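Local coordinates for protein Tae4 (PDB 6IJF) that probably acts as a type VI secretion amidase effector of the Tae4 family, cleaving amide bonds of bacterial peptidoglycan, at residues S53-S67 against K78-M91. Numbering follows the deposited sequence.
Sequences SIAFVKSGINIVPSS and KGIEVNMRRLATLM
S53 meets E81 where, in this papain-like (clan CA) amidase fold, helix 48-58 and the loop after it pack against strand 79-80 and helix 84-92. S53 OG, also bonded to A49 O, receives E81 N at 3.1 Å, and S53 CB touches the end of I80, CD1, which bends back to lie against I54 CG1 too. Over one face of the F56 ring sits the methyl of M91: CE is 3.7 Å from the ring centroid and 19° off the normal, a CH-pi contact, while SD approaches obliquely in a Met-aromatic contact. V57 presses its CG2 on G79 O, a buried carbonyl with no polar partner in the model. The helix then ends in a Schellman motif, with I61 N bonded to F56 O, G60 N to V57 O, and G60 at C-prime with positive phi. With CG anti to the backbone N (chi1 -164°), the N62 amide extends to strand 79-80, where OD1 accepts G79 N at 2.9 Å on an in-plane lone pair; I63 N reaches the same oxygen from above the carbonyl plane. I63 crosses E81 at about a right angle, CG2 against E81 CB, and CG2 also faces L90 CD1, which in turn abuts P65 O. S66 OG, bonded to H68 O, rests on G79 CA at 3.3 Å. At S67, OG receives V82 N (3.1 Å, N-H...O 158°). The E81 side chain folds over at its second torsion, bringing OE1 to a weak bond from S67 N, while OE2 takes N83 N on its anti lone pair and forms a salt bridge with R86 NH1 at 3.1 Å.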
ATOM      1  N   SER C  53     -25.245   0.191 -12.808  1.00 37.31           N
ATOM      2  CA  SER C  53     -26.690   0.151 -13.215  1.00 39.95           C
ATOM      3  C   SER C  53     -27.491   1.188 -12.420  1.00 35.66           C
ATOM      4  O   SER C  53     -28.191   2.013 -13.031  1.00 38.16           O
ATOM      5  CB  SER C  53     -27.294  -1.217 -13.023  1.00 38.89           C
ATOM      6  OG  SER C  53     -26.665  -2.192 -13.808  1.00 38.73           O
ATOM      7  N   ILE C  54     -27.317   1.227 -11.101  1.00 41.48           N
ATOM      8  CA  ILE C  54     -28.088   2.137 -10.194  1.00 37.82           C
ATOM      9  C   ILE C  54     -27.774   3.594 -10.535  1.00 40.03           C
ATOM     10  O   ILE C  54     -28.726   4.409 -10.611  1.00 38.87           O
ATOM     11  CB  ILE C  54     -27.802   1.791  -8.731  1.00 42.26           C
ATOM     12  CG1 ILE C  54     -28.492   0.479  -8.383  1.00 41.88           C
ATOM     13  CG2 ILE C  54     -28.222   2.922  -7.811  1.00 46.32           C
ATOM     14  CD1 ILE C  54     -27.989  -0.179  -7.139  1.00 48.46           C
ATOM     15  N   ALA C  55     -26.501   3.915 -10.769  1.00 38.24           N
ATOM     16  CA  ALA C  55     -26.090   5.276 -11.160  1.00 38.36           C
ATOM     17  C   ALA C  55     -26.894   5.724 -12.401  1.00 36.90           C
ATOM     18  O   ALA C  55     -27.409   6.882 -12.412  1.00 36.78           O
ATOM     19  CB  ALA C  55     -24.604   5.338 -11.386  1.00 40.01           C
ATOM     20  N   PHE C  56     -27.005   4.858 -13.406  1.00 39.20           N
ATOM     21  CA  PHE C  56     -27.732   5.170 -14.676  1.00 39.94           C
ATOM     22  C   PHE C  56     -29.239   5.319 -14.392  1.00 40.25           C
ATOM     23  O   PHE C  56     -29.815   6.379 -14.725  1.00 39.95           O
ATOM     24  CB  PHE C  56     -27.428   4.130 -15.759  1.00 42.43           C
ATOM     25  CG  PHE C  56     -26.175   4.452 -16.545  1.00 39.65           C
ATOM     26  CD1 PHE C  56     -26.209   5.379 -17.562  1.00 43.46           C
ATOM     27  CD2 PHE C  56     -24.949   3.914 -16.197  1.00 43.75           C
ATOM     28  CE1 PHE C  56     -25.062   5.714 -18.279  1.00 41.51           C
ATOM     29  CE2 PHE C  56     -23.798   4.247 -16.899  1.00 45.87           C
ATOM     30  CZ  PHE C  56     -23.866   5.132 -17.957  1.00 40.65           C
ATOM     31  N   VAL C  57     -29.839   4.320 -13.761  1.00 43.15           N
ATOM     32  CA  VAL C  57     -31.290   4.332 -13.416  1.00 47.45           C
ATOM     33  C   VAL C  57     -31.632   5.622 -12.678  1.00 47.87           C
ATOM     34  O   VAL C  57     -32.552   6.302 -13.103  1.00 43.35           O
ATOM     35  CB  VAL C  57     -31.664   3.111 -12.575  1.00 44.58           C
ATOM     36  CG1 VAL C  57     -33.040   3.276 -11.953  1.00 45.65           C
ATOM     37  CG2 VAL C  57     -31.581   1.854 -13.403  1.00 42.74           C
ATOM     38  N   LYS C  58     -30.884   5.980 -11.636  1.00 41.06           N
ATOM     39  CA  LYS C  58     -31.225   7.175 -10.807  1.00 42.71           C
ATOM     40  C   LYS C  58     -31.000   8.448 -11.618  1.00 43.53           C
ATOM     41  O   LYS C  58     -31.560   9.504 -11.233  1.00 44.86           O
ATOM     42  CB  LYS C  58     -30.411   7.194  -9.517  1.00 39.59           C
ATOM     43  CG  LYS C  58     -30.887   6.169  -8.510  1.00 40.51           C
ATOM     44  CD  LYS C  58     -30.234   6.383  -7.179  1.00 45.03           C
ATOM     45  CE  LYS C  58     -30.615   5.295  -6.208  1.00 44.48           C
ATOM     46  NZ  LYS C  58     -30.081   5.606  -4.868  1.00 47.77           N
ATOM     47  N   SER C  59     -30.230   8.371 -12.706  1.00 39.13           N
ATOM     48  CA  SER C  59     -29.991   9.529 -13.604  1.00 43.93           C
ATOM     49  C   SER C  59     -31.040   9.513 -14.730  1.00 44.69           C
ATOM     50  O   SER C  59     -30.900  10.306 -15.641  1.00 46.75           O
ATOM     51  CB  SER C  59     -28.574   9.552 -14.139  1.00 41.86           C
ATOM     52  OG  SER C  59     -27.630   9.486 -13.079  1.00 43.57           O
ATOM     53  N   GLY C  60     -32.026   8.617 -14.672  1.00 43.83           N
ATOM     54  CA  GLY C  60     -33.161   8.584 -15.621  1.00 53.34           C
ATOM     55  C   GLY C  60     -32.854   7.761 -16.860  1.00 55.00           C
ATOM     56  O   GLY C  60     -33.544   7.929 -17.865  1.00 55.33           O
ATOM     57  N   ILE C  61     -31.863   6.872 -16.796  1.00 50.13           N
ATOM     58  CA  ILE C  61     -31.473   6.001 -17.941  1.00 47.23           C
ATOM     59  C   ILE C  61     -31.693   4.555 -17.505  1.00 49.56           C
ATOM     60  O   ILE C  61     -30.910   4.048 -16.676  1.00 49.92           O
ATOM     61  CB  ILE C  61     -30.023   6.283 -18.379  1.00 45.23           C
ATOM     62  CG1 ILE C  61     -29.768   7.772 -18.609  1.00 52.55           C
ATOM     63  CG2 ILE C  61     -29.651   5.447 -19.599  1.00 52.80           C
ATOM     64  CD1 ILE C  61     -28.361   8.109 -19.022  1.00 58.12           C
ATOM     65  N   ASN C  62     -32.694   3.890 -18.069  1.00 43.50           N
ATOM     66  CA  ASN C  62     -33.003   2.501 -17.665  1.00 50.64           C
ATOM     67  C   ASN C  62     -32.045   1.566 -18.405  1.00 49.27           C
ATOM     68  O   ASN C  62     -31.613   1.900 -19.529  1.00 48.94           O
ATOM     69  CB  ASN C  62     -34.486   2.146 -17.886  1.00 56.85           C
ATOM     70  CG  ASN C  62     -34.899   0.889 -17.139  1.00 63.92           C
ATOM     71  OD1 ASN C  62     -34.155   0.368 -16.284  1.00 53.32           O
ATOM     72  ND2 ASN C  62     -36.090   0.390 -17.448  1.00 58.61           N
ATOM     73  N   ILE C  63     -31.738   0.441 -17.775  1.00 53.05           N
ATOM     74  CA  ILE C  63     -30.821  -0.614 -18.278  1.00 54.28           C
ATOM     75  C   ILE C  63     -31.713  -1.694 -18.889  1.00 55.41           C
ATOM     76  O   ILE C  63     -32.271  -2.464 -18.094  1.00 48.06           O
ATOM     77  CB  ILE C  63     -29.956  -1.153 -17.113  1.00 52.81           C
ATOM     78  CG1 ILE C  63     -29.094  -0.058 -16.474  1.00 51.94           C
ATOM     79  CG2 ILE C  63     -29.113  -2.339 -17.556  1.00 59.01           C
ATOM     80  CD1 ILE C  63     -28.238   0.735 -17.446  1.00 50.73           C
ATOM     81  N   VAL C  64     -31.782  -1.757 -20.237  1.00 50.00           N
ATOM     82  CA  VAL C  64     -32.657  -2.685 -21.016  1.00 54.56           C
ATOM     83  C   VAL C  64     -31.864  -3.286 -22.181  1.00 56.23           C
ATOM     84  O   VAL C  64     -31.293  -2.560 -23.012  1.00 54.45           O
ATOM     85  CB  VAL C  64     -33.932  -1.957 -21.486  1.00 65.14           C
ATOM     86  CG1 VAL C  64     -34.621  -1.298 -20.310  1.00 53.94           C
ATOM     87  CG2 VAL C  64     -33.669  -0.922 -22.576  1.00 69.07           C
ATOM     88  N   PRO C  65     -31.770  -4.626 -22.298  1.00 55.04           N
ATOM     89  CA  PRO C  65     -32.352  -5.555 -21.340  1.00 54.17           C
ATOM     90  C   PRO C  65     -31.572  -5.588 -20.017  1.00 60.71           C
ATOM     91  O   PRO C  65     -30.468  -5.053 -19.956  1.00 50.06           O
ATOM     92  CB  PRO C  65     -32.221  -6.920 -22.023  1.00 59.30           C
ATOM     93  CG  PRO C  65     -31.046  -6.758 -22.986  1.00 60.45           C
ATOM     94  CD  PRO C  65     -31.062  -5.311 -23.392  1.00 55.49           C
ATOM     95  N   SER C  66     -32.081  -6.347 -19.033  1.00 53.50           N
ATOM     96  CA  SER C  66     -31.422  -6.511 -17.709  1.00 57.79           C
ATOM     97  C   SER C  66     -31.653  -7.913 -17.172  1.00 55.88           C
ATOM     98  O   SER C  66     -32.701  -8.490 -17.465  1.00 60.59           O
ATOM     99  CB  SER C  66     -31.909  -5.447 -16.766  1.00 60.81           C
ATOM    100  OG  SER C  66     -33.286  -5.611 -16.474  1.00 66.51           O
ATOM    101  N   SER C  67     -30.706  -8.430 -16.404  1.00 54.72           N
ATOM    102  CA  SER C  67     -30.824  -9.735 -15.692  1.00 56.67           C
ATOM    103  C   SER C  67     -31.856  -9.623 -14.556  1.00 55.31           C
ATOM    104  O   SER C  67     -32.528 -10.614 -14.284  1.00 59.75           O
ATOM    105  CB  SER C  67     -29.483 -10.215 -15.190  1.00 57.52           C
ATOM    106  OG  SER C  67     -28.858  -9.252 -14.349  1.00 55.37           O
ATOM    107  N   LYS C  78     -37.272  -0.904 -12.150  1.00 56.73           N
ATOM    108  CA  LYS C  78     -36.211  -0.518 -13.124  1.00 51.64           C
ATOM    109  C   LYS C  78     -35.155  -1.630 -13.214  1.00 45.69           C
ATOM    110  O   LYS C  78     -34.983  -2.356 -12.234  1.00 46.31           O
ATOM    111  CB  LYS C  78     -35.598   0.833 -12.748  1.00 49.85           C
ATOM    112  CG  LYS C  78     -36.560   2.001 -12.778  1.00 57.86           C
ATOM    113  CD  LYS C  78     -36.994   2.346 -14.200  1.00 57.23           C
ATOM    114  CE  LYS C  78     -37.784   3.634 -14.250  1.00 59.46           C
ATOM    115  NZ  LYS C  78     -38.352   3.845 -15.596  1.00 65.86           N
ATOM    116  N   GLY C  79     -34.477  -1.764 -14.357  1.00 48.79           N
ATOM    117  CA  GLY C  79     -33.549  -2.884 -14.638  1.00 46.98           C
ATOM    118  C   GLY C  79     -32.152  -2.681 -14.044  1.00 43.52           C
ATOM    119  O   GLY C  79     -31.661  -1.533 -14.025  1.00 57.27           O
ATOM    120  N   ILE C  80     -31.566  -3.761 -13.522  1.00 45.60           N
ATOM    121  CA  ILE C  80     -30.166  -3.864 -13.010  1.00 50.67           C
ATOM    122  C   ILE C  80     -29.497  -4.990 -13.804  1.00 47.85           C
ATOM    123  O   ILE C  80     -30.018  -6.123 -13.766  1.00 51.39           O
ATOM    124  CB  ILE C  80     -30.105  -4.209 -11.500  1.00 45.80           C
ATOM    125  CG1 ILE C  80     -30.677  -3.139 -10.568  1.00 48.15           C
ATOM    126  CG2 ILE C  80     -28.691  -4.592 -11.087  1.00 51.22           C
ATOM    127  CD1 ILE C  80     -30.202  -1.749 -10.824  1.00 51.47           C
ATOM    128  N   GLU C  81     -28.350  -4.734 -14.424  1.00 46.39           N
ATOM    129  CA  GLU C  81     -27.504  -5.828 -14.979  1.00 41.61           C
ATOM    130  C   GLU C  81     -26.461  -6.201 -13.935  1.00 47.82           C
ATOM    131  O   GLU C  81     -25.690  -5.303 -13.502  1.00 48.92           O
ATOM    132  CB  GLU C  81     -26.868  -5.387 -16.298  1.00 43.72           C
ATOM    133  CG  GLU C  81     -26.020  -6.458 -16.965  1.00 50.17           C
ATOM    134  CD  GLU C  81     -26.716  -7.820 -17.038  1.00 48.63           C
ATOM    135  OE1 GLU C  81     -27.687  -7.952 -17.794  1.00 52.45           O
ATOM    136  OE2 GLU C  81     -26.299  -8.751 -16.297  1.00 50.05           O
ATOM    137  N   VAL C  82     -26.425  -7.459 -13.521  1.00 40.01           N
ATOM    138  CA  VAL C  82     -25.515  -7.906 -12.420  1.00 43.44           C
ATOM    139  C   VAL C  82     -24.163  -8.335 -12.993  1.00 45.58           C
ATOM    140  O   VAL C  82     -23.202  -8.395 -12.216  1.00 50.10           O
ATOM    141  CB  VAL C  82     -26.158  -9.022 -11.581  1.00 51.56           C
ATOM    142  CG1 VAL C  82     -25.176  -9.741 -10.673  1.00 54.21           C
ATOM    143  CG2 VAL C  82     -27.336  -8.476 -10.789  1.00 56.67           C
ATOM    144  N   ASN C  83     -24.087  -8.636 -14.282  1.00 44.12           N
ATOM    145  CA  ASN C  83     -22.903  -9.287 -14.919  1.00 47.80           C
ATOM    146  C   ASN C  83     -22.104  -8.174 -15.580  1.00 37.11           C
ATOM    147  O   ASN C  83     -22.665  -7.442 -16.454  1.00 39.65           O
ATOM    148  CB  ASN C  83     -23.274 -10.341 -15.971  1.00 47.28           C
ATOM    149  CG  ASN C  83     -22.068 -11.025 -16.590  1.00 49.70           C
ATOM    150  OD1 ASN C  83     -21.563 -12.037 -16.105  1.00 57.35           O
ATOM    151  ND2 ASN C  83     -21.652 -10.504 -17.709  1.00 45.99           N
ATOM    152  N   MET C  84     -20.836  -8.036 -15.176  1.00 41.90           N
ATOM    153  CA  MET C  84     -19.998  -6.916 -15.664  1.00 42.59           C
ATOM    154  C   MET C  84     -19.824  -7.022 -17.186  1.00 35.03           C
ATOM    155  O   MET C  84     -19.986  -6.002 -17.869  1.00 38.94           O
ATOM    156  CB  MET C  84     -18.643  -6.896 -14.966  1.00 39.89           C
ATOM    157  CG  MET C  84     -17.708  -5.873 -15.551  1.00 37.07           C
ATOM    158  SD  MET C  84     -16.697  -6.633 -16.869  1.00 43.06           S
ATOM    159  CE  MET C  84     -15.925  -5.138 -17.499  1.00 40.80           C
ATOM    160  N   ARG C  85     -19.569  -8.217 -17.707  1.00 38.37           N
ATOM    161  CA  ARG C  85     -19.362  -8.420 -19.182  1.00 45.43           C
ATOM    162  C   ARG C  85     -20.620  -7.969 -19.952  1.00 39.86           C
ATOM    163  O   ARG C  85     -20.504  -7.199 -20.952  1.00 41.09           O
ATOM    164  CB  ARG C  85     -18.971  -9.882 -19.456  1.00 49.89           C
ATOM    165  CG  ARG C  85     -18.536 -10.148 -20.899  1.00 62.31           C
ATOM    166  CD  ARG C  85     -18.364 -11.630 -21.230  1.00 67.80           C
ATOM    167  NE  ARG C  85     -17.926 -12.478 -20.114  1.00 72.56           N
ATOM    168  CZ  ARG C  85     -16.669 -12.612 -19.679  1.00 80.06           C
ATOM    169  NH1 ARG C  85     -15.682 -11.920 -20.236  1.00 84.02           N
ATOM    170  NH2 ARG C  85     -16.404 -13.426 -18.665  1.00 72.54           N
ATOM    171  N   ARG C  86     -21.804  -8.422 -19.517  1.00 44.35           N
ATOM    172  CA  ARG C  86     -23.089  -8.049 -20.164  1.00 42.29           C
ATOM    173  C   ARG C  86     -23.322  -6.548 -20.045  1.00 40.93           C
ATOM    174  O   ARG C  86     -23.718  -5.953 -21.060  1.00 43.02           O
ATOM    175  CB  ARG C  86     -24.253  -8.866 -19.583  1.00 51.41           C
ATOM    176  CG  ARG C  86     -24.216 -10.321 -20.020  1.00 58.07           C
ATOM    177  CD  ARG C  86     -25.615 -10.901 -20.181  1.00 62.05           C
ATOM    178  NE  ARG C  86     -26.241 -10.966 -18.884  1.00 65.13           N
ATOM    179  CZ  ARG C  86     -25.896 -11.817 -17.917  1.00 75.16           C
ATOM    180  NH1 ARG C  86     -26.546 -11.796 -16.764  1.00 72.22           N
ATOM    181  NH2 ARG C  86     -24.925 -12.697 -18.110  1.00 73.33           N
ATOM    182  N   LEU C  87     -23.022  -5.918 -18.892  1.00 41.65           N
ATOM    183  CA  LEU C  87     -23.227  -4.451 -18.789  1.00 36.34           C
ATOM    184  C   LEU C  87     -22.275  -3.733 -19.754  1.00 35.40           C
ATOM    185  O   LEU C  87     -22.702  -2.754 -20.374  1.00 35.31           O
ATOM    186  CB  LEU C  87     -23.071  -3.975 -17.336  1.00 42.97           C
ATOM    187  CG  LEU C  87     -23.331  -2.474 -17.114  1.00 42.01           C
ATOM    188  CD1 LEU C  87     -24.737  -2.073 -17.526  1.00 44.79           C
ATOM    189  CD2 LEU C  87     -23.097  -2.092 -15.665  1.00 40.86           C
ATOM    190  N   ALA C  88     -21.011  -4.154 -19.849  1.00 39.10           N
ATOM    191  CA  ALA C  88     -19.998  -3.501 -20.735  1.00 40.03           C
ATOM    192  C   ALA C  88     -20.454  -3.611 -22.202  1.00 40.05           C
ATOM    193  O   ALA C  88     -20.382  -2.630 -22.927  1.00 40.01           O
ATOM    194  CB  ALA C  88     -18.649  -4.161 -20.532  1.00 42.86           C
ATOM    195  N   THR C  89     -20.962  -4.780 -22.591  1.00 42.97           N
ATOM    196  CA  THR C  89     -21.599  -5.044 -23.914  1.00 42.28           C
ATOM    197  C   THR C  89     -22.745  -4.051 -24.164  1.00 43.33           C
ATOM    198  O   THR C  89     -22.763  -3.390 -25.207  1.00 43.47           O
ATOM    199  CB  THR C  89     -22.054  -6.507 -23.971  1.00 41.81           C
ATOM    200  OG1 THR C  89     -20.865  -7.284 -23.781  1.00 40.91           O
ATOM    201  CG2 THR C  89     -22.758  -6.846 -25.270  1.00 46.63           C
ATOM    202  N   LEU C  90     -23.659  -3.905 -23.209  1.00 42.85           N
ATOM    203  CA  LEU C  90     -24.814  -2.996 -23.348  1.00 41.63           C
ATOM    204  C   LEU C  90     -24.336  -1.564 -23.523  1.00 40.36           C
ATOM    205  O   LEU C  90     -24.900  -0.829 -24.364  1.00 39.22           O
ATOM    206  CB  LEU C  90     -25.680  -3.137 -22.092  1.00 48.22           C
ATOM    207  CG  LEU C  90     -26.923  -2.262 -22.041  1.00 49.97           C
ATOM    208  CD1 LEU C  90     -28.077  -3.091 -21.492  1.00 53.66           C
ATOM    209  CD2 LEU C  90     -26.704  -1.027 -21.177  1.00 52.69           C
ATOM    210  N   MET C  91     -23.345  -1.147 -22.732  1.00 38.37           N
ATOM    211  CA  MET C  91     -22.864   0.253 -22.750  1.00 36.27           C
ATOM    212  C   MET C  91     -22.291   0.566 -24.130  1.00 38.65           C
ATOM    213  O   MET C  91     -22.334   1.769 -24.511  1.00 46.57           O
ATOM    214  CB  MET C  91     -21.778   0.487 -21.687  1.00 40.94           C
ATOM    215  CG  MET C  91     -22.338   0.674 -20.251  1.00 46.28           C
ATOM    216  SD  MET C  91     -23.432   2.094 -20.184  1.00 50.12           S
ATOM    217  CE  MET C  91     -24.674   1.528 -19.014  1.00 48.43           C
TER